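Local coordinates for protein putative acetamidase/formamidase (Yersinia enterocolitica subsp. palearctica serotype O:3, PDB 5UBU) that probably hydrolyses carbon-nitrogen bonds in linear amides other than peptides, and binds sodium ions, at residues B[7-11]-B[12-16]. Sequence-based numbering, arbitrary orientation.
Sequences LEESI and MVKRG
Ser10 and Val13 meet across the start of a short helix, where the serine hydroxyl takes the place of a missing backbone acceptor. Val13 N donates to Ser10 OG over 3.3 Å in a fairly straight bond, and the methyl CG2 of the valine packs beside the same oxygen. A chi1 of 67° tucks the hydroxyl over its own backbone, flanked by N and C of Ser10 and turned toward the amide three residues on, at N3. The hydroxyl is also a donor: Ser10 OG reaches Leu7 O in the carbonyl plane, on a lone pair, and Ser10 N gives that carbonyl a second bond at 2.9 Å. One buried serine thus ties the preceding turn to the helix, while Val13 packs against Leu7 O with CB and CG2 and brings CG2 to 4.4 Å from Leu7 CB.

The helix then continues through main-chain bonds, Lys14 N to Ser10 O at 3.0 Å and Arg15 N to Ile11 O at 2.9 Å. On the solvent side Glu9, its chain folded at the second torsion (-64°), and the extended Lys14 run side by side. Lys14 NZ closes a salt bridge with Glu9 OE2 at 3.0 Å. It arrives on the syn side, 24° out of the carboxylate plane. Ile11 and Arg15 also lie alongside, with Ile11 CG2 3.9 Å from Arg15 CD, and the guanidinium goes on to a cation-pi contact with Trp251.

Beneath the helix, Met12, a selenomethionine with a fully extended side chain, reaches over strands 101-111, 203-208 and 239-248, while Leu7 and Ser10 rest on Ile204. The arrangement is a serine N-cap, here beginning helix 11-15 where the N-terminal segment packs against the large mixed sheet.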
loop_
_atom_site.group_PDB
_atom_site.type_symbol
_atom_site.label_atom_id
_atom_site.label_comp_id
_atom_site.label_asym_id
_atom_site.label_seq_id
_atom_site.Cartn_x
_atom_site.Cartn_y
_atom_site.Cartn_z
ATOM N N LEU B 7 10.416 -35.416 12.333
ATOM C CA LEU B 7 9.719 -35.039 13.578
ATOM C C LEU B 7 10.611 -35.103 14.816
ATOM O O LEU B 7 10.469 -34.280 15.713
ATOM C CB LEU B 7 8.478 -35.900 13.826
ATOM C CG LEU B 7 7.231 -35.667 12.985
ATOM C CD1 LEU B 7 6.174 -36.712 13.296
ATOM C CD2 LEU B 7 6.679 -34.265 13.235
ATOM N N GLU B 8 11.524 -36.078 14.853
ATOM C CA GLU B 8 12.442 -36.232 15.984
ATOM C C GLU B 8 13.240 -34.950 16.262
ATOM O O GLU B 8 13.529 -34.636 17.418
ATOM C CB GLU B 8 13.402 -37.386 15.728
ATOM C CG GLU B 8 12.750 -38.749 15.587
ATOM C CD GLU B 8 13.765 -39.846 15.259
ATOM O OE1 GLU B 8 14.956 -39.529 15.019
ATOM O OE2 GLU B 8 13.369 -41.026 15.190
ATOM N N GLU B 9 13.590 -34.225 15.196
ATOM C CA GLU B 9 14.326 -32.966 15.303
ATOM C C GLU B 9 13.416 -31.735 15.352
ATOM O O GLU B 9 13.913 -30.621 15.467
ATOM C CB GLU B 9 15.331 -32.839 14.135
ATOM C CG GLU B 9 16.451 -33.891 14.162
ATOM C CD GLU B 9 17.367 -33.780 15.388
ATOM O OE1 GLU B 9 18.009 -34.796 15.755
ATOM O OE2 GLU B 9 17.441 -32.679 15.980
ATOM N N SER B 10 12.099 -31.935 15.275
ATOM C CA SER B 10 11.155 -30.803 15.315
ATOM C C SER B 10 11.164 -30.112 16.676
ATOM O O SER B 10 11.505 -30.719 17.689
ATOM C CB SER B 10 9.719 -31.246 14.987
ATOM O OG SER B 10 9.194 -32.092 15.997
ATOM N N ILE B 11 10.780 -28.839 16.680
ATOM C CA ILE B 11 10.744 -28.046 17.903
ATOM C C ILE B 11 9.662 -28.595 18.833
ATOM O O ILE B 11 9.834 -28.617 20.051
ATOM C CB ILE B 11 10.549 -26.543 17.594
ATOM C CG1 ILE B 11 11.720 -26.045 16.724
ATOM C CG2 ILE B 11 10.464 -25.731 18.876
ATOM C CD1 ILE B 11 11.615 -24.610 16.258
HETATM N N MSE B 12 8.569 -29.068 18.247
HETATM C CA MSE B 12 7.469 -29.635 19.026
HETATM C C MSE B 12 7.881 -30.851 19.812
HETATM O O MSE B 12 7.510 -30.997 20.970
HETATM C CB MSE B 12 6.350 -30.045 18.072
HETATM C CG MSE B 12 5.145 -30.641 18.786
HETATM SE SE MSE B 12 4.008 -31.434 17.395
HETATM C CE MSE B 12 2.409 -31.864 18.449
ATOM N N VAL B 13 8.628 -31.747 19.184
ATOM C CA VAL B 13 9.060 -32.964 19.857
ATOM C C VAL B 13 10.181 -32.680 20.853
ATOM O O VAL B 13 10.184 -33.241 21.949
ATOM C CB VAL B 13 9.452 -34.052 18.836
ATOM C CG1 VAL B 13 10.052 -35.280 19.520
ATOM C CG2 VAL B 13 8.228 -34.441 18.010
ATOM N N LYS B 14 11.113 -31.801 20.491
ATOM C CA LYS B 14 12.231 -31.477 21.387
ATOM C C LYS B 14 11.881 -30.610 22.587
ATOM O O LYS B 14 12.558 -30.696 23.608
ATOM C CB LYS B 14 13.415 -30.852 20.632
ATOM C CG LYS B 14 14.226 -31.874 19.844
ATOM C CD LYS B 14 15.601 -31.352 19.447
ATOM C CE LYS B 14 16.553 -32.530 19.262
ATOM N NZ LYS B 14 17.934 -32.157 18.842
ATOM N N ARG B 15 10.844 -29.787 22.468
ATOM C CA ARG B 15 10.461 -28.893 23.568
ATOM C C ARG B 15 9.039 -29.063 24.083
ATOM O O ARG B 15 8.694 -28.495 25.116
ATOM C CB ARG B 15 10.678 -27.445 23.146
ATOM C CG ARG B 15 12.116 -27.114 22.773
ATOM C CD ARG B 15 12.244 -25.653 22.392
ATOM N NE ARG B 15 11.968 -24.769 23.525
ATOM C CZ ARG B 15 11.930 -23.440 23.458
ATOM N NH1 ARG B 15 11.676 -22.729 24.557
ATOM N NH2 ARG B 15 12.139 -22.818 22.296
ATOM N N GLY B 16 8.214 -29.832 23.376
ATOM C CA GLY B 16 6.833 -30.065 23.805
ATOM C C GLY B 16 6.793 -30.891 25.077
ATOM O O GLY B 16 7.471 -31.925 25.183
#